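Local coordinates for protein putative Acetyltransferase from the GNAT family (Novosphingobium aromaticivorans DSM 12444, PDB 3EC4) that probably transfers an acyl group, most likely acetyl from acetyl-CoA as in other GNAT-family enzymes, to an acceptor that is not known, at residues D5-R10 with R152-L157; Q86-G91 with G190-L195. One frame throughout, in Å; residues are numbered along the deposited sequence.

Interaction 1. Residues D5-R10 with R152-L157; sequences DHPLDR and RPAPNL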
loop_
_atom_site.group_PDB
_atom_site.type_symbol
_atom_site.label_atom_id
_atom_site.label_comp_id
_atom_site.label_asym_id
_atom_site.label_seq_id
_atom_site.Cartn_x
_atom_site.Cartn_y
_atom_site.Cartn_z
ATOM N N ASP A 5 15.184 4.153 14.861
ATOM C CA ASP A 5 14.403 4.977 13.902
ATOM C C ASP A 5 12.910 4.621 14.019
ATOM O O ASP A 5 12.539 3.685 14.720
ATOM C CB ASP A 5 14.921 4.767 12.469
ATOM N N HIS A 6 12.063 5.373 13.325
ATOM C CA HIS A 6 10.619 5.157 13.348
ATOM C C HIS A 6 10.244 3.896 12.547
ATOM O O HIS A 6 10.897 3.587 11.544
ATOM C CB HIS A 6 9.987 6.388 12.717
ATOM C CG HIS A 6 8.555 6.587 13.066
ATOM N ND1 HIS A 6 7.548 5.801 12.556
ATOM C CD2 HIS A 6 7.954 7.508 13.850
ATOM C CE1 HIS A 6 6.391 6.217 13.020
ATOM N NE2 HIS A 6 6.608 7.254 13.808
ATOM N N PRO A 7 9.223 3.127 13.001
ATOM C CA PRO A 7 8.732 2.006 12.202
ATOM C C PRO A 7 8.388 2.355 10.768
ATOM O O PRO A 7 8.581 1.522 9.880
ATOM C CB PRO A 7 7.456 1.563 12.946
ATOM C CG PRO A 7 7.708 1.943 14.339
ATOM C CD PRO A 7 8.483 3.238 14.269
ATOM N N LEU A 8 7.905 3.578 10.542
ATOM C CA LEU A 8 7.523 3.990 9.185
ATOM C C LEU A 8 8.723 4.345 8.290
ATOM O O LEU A 8 8.556 4.579 7.094
ATOM C CB LEU A 8 6.550 5.146 9.245
ATOM C CG LEU A 8 5.180 4.958 9.888
ATOM C CD1 LEU A 8 4.439 6.279 9.649
ATOM C CD2 LEU A 8 4.464 3.778 9.203
ATOM N N ASP A 9 9.920 4.406 8.841
ATOM C CA ASP A 9 11.107 4.634 7.993
ATOM C C ASP A 9 11.418 3.448 7.090
ATOM O O ASP A 9 12.105 3.578 6.084
ATOM C CB ASP A 9 12.324 4.959 8.836
ATOM C CG ASP A 9 12.222 6.283 9.524
ATOM O OD1 ASP A 9 11.389 7.139 9.162
ATOM O OD2 ASP A 9 12.960 6.442 10.501
ATOM N N ARG A 10 11.014 2.262 7.498
ATOM C CA ARG A 10 11.218 1.080 6.689
ATOM C C ARG A 10 9.975 0.222 6.738
ATOM O O ARG A 10 9.927 -0.767 7.479
ATOM C CB ARG A 10 12.439 0.303 7.174
ATOM C CG ARG A 10 13.776 1.065 7.151
ATOM C CD ARG A 10 14.956 0.076 7.218
ATOM N NE ARG A 10 14.979 -0.671 5.981
ATOM C CZ ARG A 10 15.511 -1.877 5.794
ATOM N NH1 ARG A 10 16.135 -2.533 6.764
ATOM N NH2 ARG A 10 15.408 -2.418 4.590
ATOM N N ARG A 152 1.441 -3.055 7.969
ATOM C CA ARG A 152 1.355 -2.732 9.384
ATOM C C ARG A 152 2.750 -2.811 9.990
ATOM O O ARG A 152 3.132 -3.840 10.489
ATOM C CB ARG A 152 0.413 -3.696 10.091
ATOM C CG ARG A 152 -1.041 -3.514 9.635
ATOM C CD ARG A 152 -1.929 -4.618 10.114
ATOM N NE ARG A 152 -3.268 -4.413 9.609
ATOM C CZ ARG A 152 -4.191 -3.664 10.185
ATOM N NH1 ARG A 152 -3.981 -3.134 11.378
ATOM N NH2 ARG A 152 -5.369 -3.503 9.582
ATOM N N PRO A 153 3.526 -1.708 9.887
ATOM C CA PRO A 153 4.920 -1.667 10.331
ATOM C C PRO A 153 5.161 -1.846 11.846
ATOM O O PRO A 153 6.263 -2.171 12.257
ATOM C CB PRO A 153 5.402 -0.304 9.824
ATOM C CG PRO A 153 4.491 0.010 8.642
ATOM C CD PRO A 153 3.147 -0.470 9.183
ATOM N N ALA A 154 4.129 -1.573 12.633
ATOM C CA ALA A 154 4.067 -1.834 14.052
ATOM C C ALA A 154 2.597 -2.034 14.452
ATOM O O ALA A 154 1.685 -1.633 13.708
ATOM C CB ALA A 154 4.704 -0.682 14.853
ATOM N N PRO A 155 2.344 -2.665 15.614
ATOM C CA PRO A 155 0.960 -2.925 16.005
ATOM C C PRO A 155 0.008 -1.729 15.935
ATOM O O PRO A 155 -1.153 -1.919 15.577
ATOM C CB PRO A 155 1.098 -3.469 17.429
ATOM C CG PRO A 155 2.432 -4.174 17.379
ATOM C CD PRO A 155 3.286 -3.194 16.607
ATOM N N ASN A 156 0.485 -0.520 16.235
ATOM C CA ASN A 156 -0.378 0.672 16.240
ATOM C C ASN A 156 -0.326 1.508 14.939
ATOM O O ASN A 156 -0.772 2.648 14.940
ATOM C CB ASN A 156 0.046 1.569 17.395
ATOM C CG ASN A 156 1.385 2.221 17.134
ATOM O OD1 ASN A 156 2.327 1.585 16.620
ATOM N ND2 ASN A 156 1.469 3.498 17.434
ATOM N N LEU A 157 0.241 0.958 13.861
ATOM C CA LEU A 157 0.293 1.646 12.561
ATOM C C LEU A 157 -0.369 0.782 11.492
ATOM O O LEU A 157 -0.192 -0.426 11.474
ATOM C CB LEU A 157 1.753 1.933 12.141
ATOM C CG LEU A 157 2.503 2.880 13.087
ATOM C CD1 LEU A 157 4.019 2.801 12.883
ATOM C CD2 LEU A 157 1.941 4.281 12.838
#

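Interaction 2. Residues Q86-G91 with G190-L195; sequences QMIADG and GEVPYL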
loop_
_atom_site.group_PDB
_atom_site.type_symbol
_atom_site.label_atom_id
_atom_site.label_comp_id
_atom_site.label_asym_id
_atom_site.label_seq_id
_atom_site.Cartn_x
_atom_site.Cartn_y
_atom_site.Cartn_z
ATOM N N GLN A 86 5.307 10.378 2.387
ATOM C CA GLN A 86 4.622 9.577 3.414
ATOM C C GLN A 86 3.855 10.467 4.374
ATOM O O GLN A 86 4.395 11.462 4.858
ATOM C CB GLN A 86 5.647 8.726 4.165
ATOM C CG GLN A 86 5.025 7.762 5.147
ATOM C CD GLN A 86 6.106 7.059 5.963
ATOM O OE1 GLN A 86 6.554 7.598 6.957
ATOM N NE2 GLN A 86 6.553 5.898 5.513
HETATM N N MSE A 87 2.595 10.108 4.658
HETATM C CA MSE A 87 1.661 10.919 5.464
HETATM C C MSE A 87 1.047 10.116 6.601
HETATM O O MSE A 87 0.896 8.918 6.486
HETATM C CB MSE A 87 0.542 11.519 4.582
HETATM C CG MSE A 87 1.097 12.212 3.386
HETATM SE SE MSE A 87 -0.187 13.106 2.302
HETATM C CE MSE A 87 -0.509 14.675 3.397
ATOM N N ILE A 88 0.740 10.795 7.698
ATOM C CA ILE A 88 0.231 10.170 8.903
ATOM C C ILE A 88 -1.005 10.894 9.377
ATOM O O ILE A 88 -1.069 12.120 9.325
ATOM C CB ILE A 88 1.362 10.087 9.992
ATOM C CG1 ILE A 88 0.998 9.156 11.151
ATOM C CG2 ILE A 88 1.755 11.446 10.502
ATOM C CD1 ILE A 88 2.239 8.867 12.085
ATOM N N ALA A 89 -1.974 10.136 9.871
ATOM C CA ALA A 89 -3.172 10.736 10.445
ATOM C C ALA A 89 -3.202 10.461 11.946
ATOM O O ALA A 89 -3.907 9.562 12.388
ATOM C CB ALA A 89 -4.457 10.215 9.752
ATOM N N ASP A 90 -2.437 11.235 12.722
ATOM C CA ASP A 90 -2.330 10.954 14.157
ATOM C C ASP A 90 -3.168 11.872 15.022
ATOM O O ASP A 90 -3.055 11.833 16.269
ATOM C CB ASP A 90 -0.884 10.942 14.638
ATOM C CG ASP A 90 -0.113 12.216 14.288
ATOM O OD1 ASP A 90 -0.661 13.147 13.655
ATOM O OD2 ASP A 90 1.088 12.236 14.612
ATOM N N GLY A 91 -4.039 12.652 14.394
ATOM C CA GLY A 91 -5.058 13.441 15.114
ATOM C C GLY A 91 -6.374 12.696 15.175
ATOM O O GLY A 91 -6.523 11.632 14.618
ATOM N N GLY A 190 -7.549 1.674 17.717
ATOM C CA GLY A 190 -6.430 2.408 18.315
ATOM C C GLY A 190 -5.170 2.430 17.475
ATOM O O GLY A 190 -4.073 2.556 18.007
ATOM N N GLU A 191 -5.342 2.316 16.169
ATOM C CA GLU A 191 -4.250 2.378 15.222
ATOM C C GLU A 191 -4.241 3.738 14.540
ATOM O O GLU A 191 -5.296 4.362 14.299
ATOM C CB GLU A 191 -4.375 1.297 14.140
ATOM C CG GLU A 191 -4.396 -0.102 14.699
ATOM C CD GLU A 191 -5.049 -1.101 13.761
ATOM O OE1 GLU A 191 -5.409 -0.742 12.611
ATOM O OE2 GLU A 191 -5.203 -2.253 14.188
ATOM N N VAL A 192 -3.033 4.165 14.214
ATOM C CA VAL A 192 -2.776 5.371 13.501
ATOM C C VAL A 192 -2.636 5.058 11.978
ATOM O O VAL A 192 -1.764 4.239 11.548
ATOM C CB VAL A 192 -1.469 6.057 14.027
ATOM C CG1 VAL A 192 -1.110 7.273 13.142
ATOM C CG2 VAL A 192 -1.510 6.415 15.549
ATOM N N PRO A 193 -3.506 5.671 11.147
ATOM C CA PRO A 193 -3.391 5.557 9.707
ATOM C C PRO A 193 -2.181 6.264 9.177
ATOM O O PRO A 193 -1.811 7.320 9.683
ATOM C CB PRO A 193 -4.670 6.248 9.171
ATOM C CG PRO A 193 -5.606 6.308 10.348
ATOM C CD PRO A 193 -4.723 6.432 11.534
ATOM N N TYR A 194 -1.582 5.675 8.156
ATOM C CA TYR A 194 -0.574 6.338 7.319
ATOM C C TYR A 194 -0.759 5.913 5.870
ATOM O O TYR A 194 -1.439 4.930 5.575
ATOM C CB TYR A 194 0.834 6.004 7.828
ATOM C CG TYR A 194 1.352 4.679 7.368
ATOM C CD1 TYR A 194 0.985 3.510 8.012
ATOM C CD2 TYR A 194 2.262 4.604 6.335
ATOM C CE1 TYR A 194 1.467 2.275 7.565
ATOM C CE2 TYR A 194 2.752 3.417 5.910
ATOM C CZ TYR A 194 2.343 2.241 6.535
ATOM O OH TYR A 194 2.847 1.035 6.103
ATOM N N LEU A 195 -0.131 6.635 4.950
ATOM C CA LEU A 195 -0.188 6.294 3.551
ATOM C C LEU A 195 0.972 6.916 2.847
ATOM O O LEU A 195 1.674 7.738 3.397
ATOM C CB LEU A 195 -1.506 6.745 2.918
ATOM C CG LEU A 195 -1.852 8.251 2.991
ATOM C CD1 LEU A 195 -1.085 9.054 1.941
ATOM C CD2 LEU A 195 -3.375 8.502 2.875
#

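Interaction 1. Residues D5-R10 with R152-L157
Van der Waals contact, mostly between apolar side chains, joins D5-R10 to R152-L157; no hydrogen bond crosses between them. The methyl CD1 of L157 is the hub. It lies 3.7 Å from CB of P7, the two side chains crossing at about a right angle, and 3.8 Å from CD2 of L8, which it meets tip to tip. The same CD2 of L8 reaches CG of P153 at 3.8 Å, so one methyl bridges a leucine and a proline. Farther out along the P7 ring, CG rests 4.0 Å from CB of A154, while CB of P153 lies 3.7 Å from the carbonyl oxygen of P7.

These surfaces belong to two irregular elements: a short 3-10 turn, P7 to D9, that leads into helix 11-17 with R10 as its N-cap residue, and the loop between strands 142-149 and 157-165 of the GNAT sheet. The loop closes with a type I beta turn from A154 to L157, and L157 opens the second strand.

Hydrogen bonds instead shape the N-terminal turn from within. The H6 side chain runs anti to the backbone N (chi1 -160°) and folds back so that ND1 accepts a bond from the backbone N of L8, 3.0 Å away, almost straight at 169° and in the ring plane. The backbone N of H6 donates to OD2 of D9, 3.1 Å away, in a bent bond (136°) that arrives from above the carboxylate plane.

Ion pairs tie the segment to its surroundings: OD1 of D9 bridges to R216 and R217, and R10 to E66.

Interaction 2. Residues Q86-G91 with G190-L195
Three backbone hydrogen bonds fasten Q86-G91 to G190-L195. M87 and L195 form a hydrogen-bonded antiparallel pair: the N of M87 sits nearly on the extension of the L195 C=O axis, 2.8 Å from its O, and L195 N returns a bond to M87 O at 2.9 Å in the carbonyl plane. Beyond strand 86-88, A89 N gives P193 O a bond of 2.8 Å, almost straight at 175° but arriving from above the carbonyl plane.

Between these bonds I88 faces Y194 as a non-hydrogen-bonded pair, and the CA of Y194 makes a CA-H...O contact with M87 O at 3.1 Å.

Packing differs on the two faces. On one, selenomethionine M87 and L195 lie side by side, with CD1 of L195 4.0 Å from CB of M87, where both touch side chains of helix 202-210. On the other, CG1 of I88, anti to its backbone N, presses on CG1 of V192 at a tight 3.5 Å. Past the strand end, CB of A89 touches CB of P193, whose ring packs against helix 174-188.

G190 ends that helix with a Schellman motif; after E191 the chain enters strand 192-198, which lies between its parallel partner 157-165 and antiparallel 76-88 in the mixed sheet of the GNAT fold.

How the interactions relate
Strand 192-198 connects the two contacts, whose centres lie about 10 Å apart. Interaction 2 is the more buried, a strand pairing in which backbone bonds set the register and side chains fill in on both faces. Interaction 1, partly buried, joins loop elements by methyl and proline surfaces, with the hydrogen bonds kept within the N-terminal turn or made to other parts of the chain. The two meet at Y194, against which L8 and P153 both pack. Polar links join them as well: N156 O probably accepts a bond from V192 N at 2.8 Å, and Q86 NE2 probably binds L8 O, linking the N-terminal turn to the sheet. Backbone pairing inside the sheet thus contrasts with apolar side-chain contact at the loop.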